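Local structure of excretory-secretory protein 2 (Ancylostoma ceylanicum, 3NSW) at residues K9-I14 with D87-L92; N39-R44 with P57-L62. The protein is a hookworm excretory-secretory protein with a netrin-like fold, probably released into the host and perhaps an immunomodulator, its molecular action not established. All coordinates share one frame; numbering follows the deposited sequence.

Contact 1 (K9-I14 with D87-L92); sequences KMLSEI and DCFVKL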
loop_
_atom_site.group_PDB
_atom_site.type_symbol
_atom_site.label_atom_id
_atom_site.label_comp_id
_atom_site.label_asym_id
_atom_site.label_seq_id
_atom_site.Cartn_x
_atom_site.Cartn_y
_atom_site.Cartn_z
ATOM N N LYS A 9 8.474 -1.942 -0.592
ATOM C CA LYS A 9 9.345 -1.169 -1.469
ATOM C C LYS A 9 8.625 0.066 -1.954
ATOM O O LYS A 9 7.425 0.020 -2.179
ATOM C CB LYS A 9 9.793 -2.017 -2.660
ATOM C CG LYS A 9 8.660 -2.545 -3.531
ATOM C CD LYS A 9 9.216 -3.366 -4.694
ATOM C CE LYS A 9 8.119 -3.791 -5.657
ATOM N NZ LYS A 9 8.654 -4.629 -6.771
ATOM N N MET A 10 9.374 1.149 -2.138
ATOM C CA MET A 10 8.849 2.352 -2.773
ATOM C C MET A 10 8.902 2.136 -4.272
ATOM O O MET A 10 9.923 1.681 -4.799
ATOM C CB MET A 10 9.697 3.580 -2.432
ATOM C CG MET A 10 9.706 4.005 -0.978
ATOM S SD MET A 10 8.082 4.299 -0.255
ATOM C CE MET A 10 7.348 5.494 -1.353
ATOM N N LEU A 11 7.801 2.452 -4.953
ATOM C CA LEU A 11 7.761 2.406 -6.411
ATOM C C LEU A 11 7.744 3.814 -6.985
ATOM O O LEU A 11 6.948 4.654 -6.558
ATOM C CB LEU A 11 6.506 1.687 -6.908
ATOM C CG LEU A 11 6.335 0.173 -6.907
ATOM C CD1 LEU A 11 5.089 -0.141 -7.723
ATOM C CD2 LEU A 11 7.543 -0.546 -7.489
ATOM N N SER A 12 8.615 4.062 -7.957
ATOM C CA SER A 12 8.606 5.328 -8.684
ATOM C C SER A 12 7.370 5.411 -9.575
ATOM O O SER A 12 6.755 6.470 -9.685
ATOM C CB SER A 12 9.878 5.492 -9.518
ATOM O OG SER A 12 9.991 4.462 -10.484
ATOM N N GLU A 13 7.007 4.288 -10.194
ATOM C CA GLU A 13 5.808 4.228 -11.041
ATOM C C GLU A 13 5.034 2.928 -10.834
ATOM O O GLU A 13 5.610 1.839 -10.865
ATOM C CB GLU A 13 6.180 4.399 -12.523
ATOM C CG GLU A 13 4.982 4.390 -13.471
ATOM C CD GLU A 13 5.341 4.662 -14.926
ATOM O OE1 GLU A 13 6.532 4.577 -15.295
ATOM O OE2 GLU A 13 4.414 4.955 -15.709
ATOM N N ILE A 14 3.725 3.049 -10.622
ATOM C CA ILE A 14 2.865 1.877 -10.542
ATOM C C ILE A 14 2.539 1.411 -11.962
ATOM O O ILE A 14 2.054 2.193 -12.787
ATOM C CB ILE A 14 1.556 2.162 -9.766
ATOM C CG1 ILE A 14 1.863 2.600 -8.329
ATOM C CG2 ILE A 14 0.638 0.938 -9.792
ATOM C CD1 ILE A 14 0.665 3.173 -7.613
ATOM N N ASP A 87 4.810 -8.408 0.979
ATOM C CA ASP A 87 5.314 -8.091 -0.368
ATOM C C ASP A 87 4.640 -6.852 -0.944
ATOM O O ASP A 87 4.100 -6.880 -2.065
ATOM C CB ASP A 87 5.121 -9.277 -1.322
ATOM C CG ASP A 87 6.117 -10.394 -1.089
ATOM O OD1 ASP A 87 7.266 -10.129 -0.663
ATOM O OD2 ASP A 87 5.746 -11.558 -1.354
ATOM N N CYS A 88 4.668 -5.765 -0.172
ATOM C CA CYS A 88 3.908 -4.595 -0.519
ATOM C C CYS A 88 4.727 -3.643 -1.370
ATOM O O CYS A 88 5.966 -3.596 -1.273
ATOM C CB CYS A 88 3.429 -3.868 0.755
ATOM S SG CYS A 88 2.374 -4.866 1.841
ATOM N N PHE A 89 4.022 -2.903 -2.226
ATOM C CA PHE A 89 4.584 -1.714 -2.849
ATOM C C PHE A 89 3.891 -0.443 -2.334
ATOM O O PHE A 89 2.723 -0.477 -1.919
ATOM C CB PHE A 89 4.565 -1.794 -4.395
ATOM C CG PHE A 89 3.183 -1.710 -5.027
ATOM C CD1 PHE A 89 2.484 -0.490 -5.099
ATOM C CD2 PHE A 89 2.595 -2.847 -5.571
ATOM C CE1 PHE A 89 1.215 -0.417 -5.692
ATOM C CE2 PHE A 89 1.337 -2.789 -6.170
ATOM C CZ PHE A 89 0.640 -1.573 -6.231
ATOM N N VAL A 90 4.626 0.664 -2.347
ATOM C CA VAL A 90 4.128 1.934 -1.795
ATOM C C VAL A 90 4.478 3.069 -2.753
ATOM O O VAL A 90 5.598 3.132 -3.263
ATOM C CB VAL A 90 4.782 2.243 -0.417
ATOM C CG1 VAL A 90 4.083 3.447 0.239
ATOM C CG2 VAL A 90 4.723 1.029 0.504
ATOM N N LYS A 91 3.524 3.968 -2.979
ATOM C CA LYS A 91 3.721 5.137 -3.831
ATOM C C LYS A 91 2.992 6.321 -3.197
ATOM O O LYS A 91 1.867 6.182 -2.731
ATOM C CB LYS A 91 3.159 4.863 -5.233
ATOM C CG LYS A 91 2.906 6.116 -6.095
ATOM C CD LYS A 91 4.043 6.405 -7.071
ATOM C CE LYS A 91 3.784 7.729 -7.790
ATOM N NZ LYS A 91 4.559 7.895 -9.039
ATOM N N LEU A 92 3.656 7.474 -3.144
ATOM C CA LEU A 92 3.024 8.693 -2.642
ATOM C C LEU A 92 1.782 9.007 -3.459
ATOM O O LEU A 92 1.854 9.133 -4.680
ATOM C CB LEU A 92 4.002 9.873 -2.735
ATOM C CG LEU A 92 3.664 11.107 -1.906
ATOM C CD1 LEU A 92 3.881 10.789 -0.436
ATOM C CD2 LEU A 92 4.527 12.280 -2.344
#

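Contact 2 (N39-R44 with P57-L62); sequences NLQYWR and PSFGTL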
loop_
_atom_site.group_PDB
_atom_site.type_symbol
_atom_site.label_atom_id
_atom_site.label_comp_id
_atom_site.label_asym_id
_atom_site.label_seq_id
_atom_site.Cartn_x
_atom_site.Cartn_y
_atom_site.Cartn_z
ATOM N N ASN A 39 1.001 2.546 11.471
ATOM C CA ASN A 39 -0.448 2.553 11.605
ATOM C C ASN A 39 -1.067 3.194 10.374
ATOM O O ASN A 39 -0.565 4.209 9.869
ATOM C CB ASN A 39 -0.888 3.339 12.850
ATOM C CG ASN A 39 -0.474 2.677 14.152
ATOM O OD1 ASN A 39 -0.027 3.354 15.078
ATOM N ND2 ASN A 39 -0.639 1.363 14.243
ATOM N N LEU A 40 -2.156 2.597 9.901
ATOM C CA LEU A 40 -2.818 3.007 8.661
ATOM C C LEU A 40 -4.304 3.294 8.845
ATOM O O LEU A 40 -5.013 2.590 9.590
ATOM C CB LEU A 40 -2.708 1.897 7.603
ATOM C CG LEU A 40 -1.319 1.360 7.277
ATOM C CD1 LEU A 40 -1.426 0.184 6.308
ATOM C CD2 LEU A 40 -0.456 2.473 6.692
ATOM N N GLN A 41 -4.754 4.338 8.161
ATOM C CA GLN A 41 -6.167 4.577 7.931
ATOM C C GLN A 41 -6.445 4.245 6.474
ATOM O O GLN A 41 -5.774 4.754 5.579
ATOM C CB GLN A 41 -6.519 6.047 8.209
ATOM C CG GLN A 41 -7.868 6.502 7.653
ATOM C CD GLN A 41 -9.046 6.087 8.525
ATOM O OE1 GLN A 41 -9.048 6.316 9.732
ATOM N NE2 GLN A 41 -10.054 5.476 7.911
ATOM N N TYR A 42 -7.433 3.393 6.237
ATOM C CA TYR A 42 -7.825 3.037 4.871
ATOM C C TYR A 42 -8.974 3.919 4.409
ATOM O O TYR A 42 -9.980 4.051 5.104
ATOM C CB TYR A 42 -8.277 1.575 4.821
ATOM C CG TYR A 42 -7.130 0.605 4.823
ATOM C CD1 TYR A 42 -6.680 0.034 3.633
ATOM C CD2 TYR A 42 -6.490 0.259 6.015
ATOM C CE1 TYR A 42 -5.615 -0.862 3.627
ATOM C CE2 TYR A 42 -5.424 -0.627 6.022
ATOM C CZ TYR A 42 -5.000 -1.189 4.831
ATOM O OH TYR A 42 -3.954 -2.067 4.844
ATOM N N TRP A 43 -8.827 4.494 3.221
ATOM C CA TRP A 43 -9.861 5.336 2.632
ATOM C C TRP A 43 -10.658 4.607 1.570
ATOM O O TRP A 43 -11.861 4.840 1.425
ATOM C CB TRP A 43 -9.249 6.600 2.028
ATOM C CG TRP A 43 -8.521 7.439 3.032
ATOM C CD1 TRP A 43 -7.168 7.639 3.108
ATOM C CD2 TRP A 43 -9.103 8.185 4.113
ATOM N NE1 TRP A 43 -6.876 8.469 4.166
ATOM C CE2 TRP A 43 -8.039 8.822 4.797
ATOM C CE3 TRP A 43 -10.413 8.385 4.562
ATOM C CZ2 TRP A 43 -8.246 9.646 5.914
ATOM C CZ3 TRP A 43 -10.623 9.208 5.680
ATOM C CH2 TRP A 43 -9.541 9.825 6.339
ATOM N N ARG A 44 -9.988 3.732 0.819
ATOM C CA ARG A 44 -10.606 3.121 -0.348
ATOM C C ARG A 44 -9.788 1.906 -0.740
ATOM O O ARG A 44 -8.576 1.929 -0.626
ATOM C CB ARG A 44 -10.563 4.120 -1.509
ATOM C CG ARG A 44 -11.047 3.565 -2.843
ATOM C CD ARG A 44 -11.019 4.644 -3.894
ATOM N NE ARG A 44 -11.419 4.126 -5.196
ATOM C CZ ARG A 44 -11.398 4.847 -6.309
ATOM N NH1 ARG A 44 -10.990 6.109 -6.267
ATOM N NH2 ARG A 44 -11.778 4.311 -7.456
ATOM N N PRO A 57 -11.667 -3.362 6.919
ATOM C CA PRO A 57 -11.479 -2.517 8.105
ATOM C C PRO A 57 -10.929 -1.132 7.778
ATOM O O PRO A 57 -10.157 -0.974 6.830
ATOM C CB PRO A 57 -10.460 -3.302 8.944
ATOM C CG PRO A 57 -10.537 -4.702 8.442
ATOM C CD PRO A 57 -10.817 -4.568 6.982
ATOM N N SER A 58 -11.333 -0.141 8.567
ATOM C CA SER A 58 -10.889 1.234 8.373
ATOM C C SER A 58 -9.446 1.431 8.830
ATOM O O SER A 58 -8.753 2.318 8.337
ATOM C CB SER A 58 -11.811 2.201 9.116
ATOM O OG SER A 58 -13.145 2.071 8.656
ATOM N N PHE A 59 -9.012 0.606 9.786
ATOM C CA PHE A 59 -7.649 0.670 10.332
ATOM C C PHE A 59 -6.849 -0.590 10.017
ATOM O O PHE A 59 -7.408 -1.684 9.914
ATOM C CB PHE A 59 -7.671 0.871 11.854
ATOM C CG PHE A 59 -8.663 1.895 12.319
ATOM C CD1 PHE A 59 -8.432 3.253 12.116
ATOM C CD2 PHE A 59 -9.833 1.502 12.963
ATOM C CE1 PHE A 59 -9.355 4.203 12.551
ATOM C CE2 PHE A 59 -10.760 2.445 13.401
ATOM C CZ PHE A 59 -10.518 3.798 13.191
ATOM N N GLY A 60 -5.537 -0.431 9.881
ATOM C CA GLY A 60 -4.631 -1.583 9.760
ATOM C C GLY A 60 -3.213 -1.161 10.067
ATOM O O GLY A 60 -2.978 -0.034 10.509
ATOM N N THR A 61 -2.270 -2.068 9.828
ATOM C CA THR A 61 -0.863 -1.805 10.101
ATOM C C THR A 61 -0.015 -2.387 8.982
ATOM O O THR A 61 -0.437 -3.306 8.262
ATOM C CB THR A 61 -0.396 -2.442 11.429
ATOM O OG1 THR A 61 -0.634 -3.853 11.378
ATOM C CG2 THR A 61 -1.124 -1.843 12.631
ATOM N N LEU A 62 1.173 -1.823 8.817
ATOM C CA LEU A 62 2.126 -2.306 7.825
ATOM C C LEU A 62 3.468 -2.545 8.501
ATOM O O LEU A 62 4.127 -1.602 8.933
ATOM C CB LEU A 62 2.279 -1.271 6.695
ATOM C CG LEU A 62 3.315 -1.594 5.609
ATOM C CD1 LEU A 62 2.890 -2.833 4.818
ATOM C CD2 LEU A 62 3.494 -0.376 4.688
HETATM O O HOH W 1 -12.759 3.602 6.156
#

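Contact 1 (K9-I14 with D87-L92)
Leu11 leans against Phe89 and makes the close-packed half of this contact: its CG lies 3.6 Å from Phe89 CB, and its CD1 comes obliquely on the ring at Phe89 CG and CD1. Farther round the ring Ile14 crosses Phe89 at about a right angle, CG1 4.1 Å from Phe89 CE1, and its CD1 rests on Lys91 CB. Helix 16-20 adds Asp18 and Ile19 to this cluster. The backbones carry a short parallel pairing, with strand 9-10 forming one edge of the netrin-like sheet beside strand 88-92. Val90 is bonded at both ends: its N gives a bond to Lys9 O (2.9 Å), and its O takes a nearly straight one from Leu11 N (170°). Past the end of the strand pairing Lys91, bent at chi2, runs along the 11-14 loop to put NZ 2.7 Å from Ser12 O; a salt bridge to Glu100 also holds that ammonium. The solvent side is looser. Lys9, on the same face of the sheet as Phe89, is exposed. On the other face Met10 lays SD 3.9 Å from Val90 CB, and its chi3 of -55° turns CE to 3.5 Å from Val90 O; this residue too is exposed.

Contact 2 (N39-R44 with P57-L62)
Tyr42 turns the edge of its ring to the backbone of 57-62, with Ser58 O and Gly60 N near the ring plane and CE2 3.9 Å from Gly60 CA. Gly60 has no side chain, and the ring edge comes close to its backbone. Nearby, Leu40 crosses Leu62 obliquely, CD1 4.0 Å from Leu62 CB, and Leu79 of strand 75-82 packs against all three side chains. The backbones form an antiparallel pair at the edge of the netrin-like sheet, strongly twisted, with 137° between strand directions. Leu40 and Gly60 are its hydrogen-bonded pair, and Tyr42 N adds a virtually straight bond to Ser58 O (2.7 Å, 179°). Gln41, Phe59, Asn39 and Thr61 share one face of the sheet. Gln41 bends at chi2, swinging CD toward 57-62; its OE1 lies 3.5 Å from Phe59 CE1 with the amide and ring planes 72° apart, while its NE2 gives a hydrogen bond to Tyr42 O from above the carbonyl plane. A water donates to Tyr42 O and, in one of the two Ser58 conformers, also reaches Ser58 OG. Asn39 and Thr61 lie side by side, pointing the same way, ND2 of Asn39 3.6 Å from Thr61 CG2.

From the N terminus the chain first lays down strand 9-10, then passes through helix 16-20 into the long hairpin of strands 24-33 and 37-45. Contact 2 closes the shorter loop, bringing 57-62 back onto 39-44 after twelve intervening residues. Contact 1 closes only when 87-92 returns to 9-14, so contact 2 is nested within its 72-residue span. Their centres stand about 17 Å apart on opposite sides of the chain's centre, and each fastens an outermost strand of the same mixed sheet, 9-10 or 59-63. They still touch: Leu62 CD1 packs 3.6 Å from Cys88 SG, whose disulfide partner, Cys81, is on strand 75-82.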